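Local coordinates for putative non-ribosomal peptide synthetase (Actinomadura parvosata subsp. kistnae, PDB 6M7L), which probably acts in non-ribosomal peptide assembly through its condensation domain, a member of the CoA-dependent acyltransferase superfamily, at residues G63-V68 / W130-F135. Numbering follows the deposited sequence.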
loop_
_atom_site.group_PDB
_atom_site.type_symbol
_atom_site.label_atom_id
_atom_site.label_comp_id
_atom_site.label_asym_id
_atom_site.label_seq_id
_atom_site.Cartn_x
_atom_site.Cartn_y
_atom_site.Cartn_z
ATOM N N GLY A 63 1.423 14.740 20.411
ATOM C CA GLY A 63 0.018 14.393 20.520
ATOM C C GLY A 63 -0.363 13.229 19.628
ATOM O O GLY A 63 -1.134 12.353 20.028
ATOM N N ALA A 64 0.177 13.200 18.407
ATOM C CA ALA A 64 -0.114 12.101 17.493
ATOM C C ALA A 64 0.427 10.781 18.026
ATOM O O ALA A 64 -0.232 9.740 17.904
ATOM C CB ALA A 64 0.465 12.398 16.112
ATOM N N LEU A 65 1.625 10.803 18.615
ATOM C CA LEU A 65 2.164 9.601 19.245
ATOM C C LEU A 65 1.226 9.092 20.332
ATOM O O LEU A 65 0.906 7.897 20.386
ATOM C CB LEU A 65 3.553 9.888 19.813
ATOM C CG LEU A 65 4.680 10.059 18.791
ATOM C CD1 LEU A 65 5.955 10.560 19.455
ATOM C CD2 LEU A 65 4.930 8.757 18.050
ATOM N N ALA A 66 0.758 9.994 21.200
ATOM C CA ALA A 66 -0.214 9.605 22.216
ATOM C C ALA A 66 -1.510 9.104 21.592
ATOM O O ALA A 66 -2.166 8.220 22.155
ATOM C CB ALA A 66 -0.493 10.779 23.152
ATOM N N ASP A 67 -1.892 9.650 20.431
ATOM C CA ASP A 67 -3.122 9.214 19.772
ATOM C C ASP A 67 -3.000 7.788 19.254
ATOM O O ASP A 67 -3.952 7.004 19.355
ATOM C CB ASP A 67 -3.476 10.164 18.631
ATOM C CG ASP A 67 -3.886 11.531 19.123
ATOM O OD1 ASP A 67 -4.456 11.619 20.232
ATOM O OD2 ASP A 67 -3.636 12.519 18.401
ATOM N N VAL A 68 -1.846 7.438 18.682
ATOM C CA VAL A 68 -1.608 6.056 18.277
ATOM C C VAL A 68 -1.696 5.132 19.483
ATOM O O VAL A 68 -2.291 4.049 19.414
ATOM C CB VAL A 68 -0.247 5.931 17.570
ATOM C CG1 VAL A 68 -0.009 4.494 17.125
ATOM C CG2 VAL A 68 -0.180 6.878 16.394
ATOM N N TRP A 130 6.662 0.762 23.768
ATOM C CA TRP A 130 7.204 1.480 22.624
ATOM C C TRP A 130 7.641 2.870 23.062
ATOM O O TRP A 130 7.250 3.361 24.123
ATOM C CB TRP A 130 6.200 1.554 21.465
ATOM C CG TRP A 130 5.019 2.445 21.690
ATOM C CD1 TRP A 130 4.224 2.497 22.798
ATOM C CD2 TRP A 130 4.479 3.396 20.765
ATOM N NE1 TRP A 130 3.232 3.432 22.626
ATOM C CE2 TRP A 130 3.366 3.996 21.385
ATOM C CE3 TRP A 130 4.834 3.801 19.475
ATOM C CZ2 TRP A 130 2.601 4.977 20.756
ATOM C CZ3 TRP A 130 4.078 4.779 18.855
ATOM C CH2 TRP A 130 2.975 5.355 19.496
ATOM N N ARG A 131 8.470 3.488 22.226
ATOM C CA ARG A 131 9.020 4.806 22.506
ATOM C C ARG A 131 9.481 5.426 21.195
ATOM O O ARG A 131 9.628 4.742 20.180
ATOM C CB ARG A 131 10.174 4.727 23.508
ATOM C CG ARG A 131 11.193 3.664 23.164
ATOM C CD ARG A 131 12.456 3.788 23.997
ATOM N NE ARG A 131 13.580 3.175 23.299
ATOM C CZ ARG A 131 14.061 1.964 23.555
ATOM N NH1 ARG A 131 13.534 1.222 24.519
ATOM N NH2 ARG A 131 15.079 1.502 22.845
ATOM N N ALA A 132 9.710 6.736 21.232
ATOM C CA ALA A 132 10.080 7.498 20.050
ATOM C C ALA A 132 11.282 8.378 20.355
ATOM O O ALA A 132 11.377 8.963 21.437
ATOM C CB ALA A 132 8.912 8.361 19.557
ATOM N N HIS A 133 12.194 8.471 19.389
ATOM C CA HIS A 133 13.407 9.271 19.521
ATOM C C HIS A 133 13.476 10.226 18.338
ATOM O O HIS A 133 13.698 9.795 17.201
ATOM C CB HIS A 133 14.649 8.385 19.581
ATOM C CG HIS A 133 14.507 7.214 20.501
ATOM N ND1 HIS A 133 14.983 7.220 21.794
ATOM C CD2 HIS A 133 13.934 6.001 20.316
ATOM C CE1 HIS A 133 14.712 6.059 22.366
ATOM N NE2 HIS A 133 14.077 5.303 21.490
ATOM N N LEU A 134 13.281 11.514 18.602
ATOM C CA LEU A 134 13.355 12.534 17.569
ATOM C C LEU A 134 14.766 13.101 17.516
ATOM O O LEU A 134 15.361 13.403 18.556
ATOM C CB LEU A 134 12.340 13.646 17.837
ATOM C CG LEU A 134 12.312 14.801 16.836
ATOM C CD1 LEU A 134 12.101 14.278 15.424
ATOM C CD2 LEU A 134 11.227 15.795 17.214
ATOM N N PHE A 135 15.301 13.242 16.302
ATOM C CA PHE A 135 16.669 13.711 16.081
ATOM C C PHE A 135 16.636 14.948 15.195
ATOM O O PHE A 135 16.657 14.840 13.959
ATOM C CB PHE A 135 17.528 12.611 15.464
ATOM C CG PHE A 135 17.634 11.381 16.317
ATOM C CD1 PHE A 135 18.563 11.312 17.344
ATOM C CD2 PHE A 135 16.803 10.294 16.098
ATOM C CE1 PHE A 135 18.663 10.180 18.136
ATOM C CE2 PHE A 135 16.899 9.158 16.887
ATOM C CZ PHE A 135 17.830 9.103 17.906
#
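The six-membered part of the Trp130 indole reaches from the strand to the helix and overlaps Leu65 and Val68, one helical turn apart. Its outermost atom, CH2, lies 3.8 Å from Val68 CB, the two side chains meeting at about a right angle. Leu65 comes in obliquely, with CD2 4.1 Å from Trp130 CZ3. The backbone O of Leu65 lies at the indole edge near its plane, 3.4 Å from both Trp130 CZ2 and CH2. The other Leu65 methyl, CD1, passes on to Ala132 CB at 3.7 Å. Leu65 CG stands anti to its carbonyl carbon (chi1 -72°), and this carries both methyls closer to the strand than the CB direction alone would suggest. Helix 58-71 here packs on one face of the mixed sheet in the N-terminal half of the condensation domain; the axes of segments 63-68 and 130-135 run nearly antiparallel (162°), with a closest approach of 10.5 Å. Helix 155-172 adjoins the same layer: its Leu161 touches both Val68 and Trp130, and its Leu165 touches Leu65. With an alanine at Trp130, Val68 and the CD2 methyl of Leu65 would probably lose their neighbour on the strand, and a gap would open between helix and sheet. On the sheet's other face, Arg131 NE donates a 2.8 Å hydrogen bond to His133 NE2, in the planes of both the guanidinium and the imidazole, while His133 ND1 is hydrogen-bonded to Glu101 OE2.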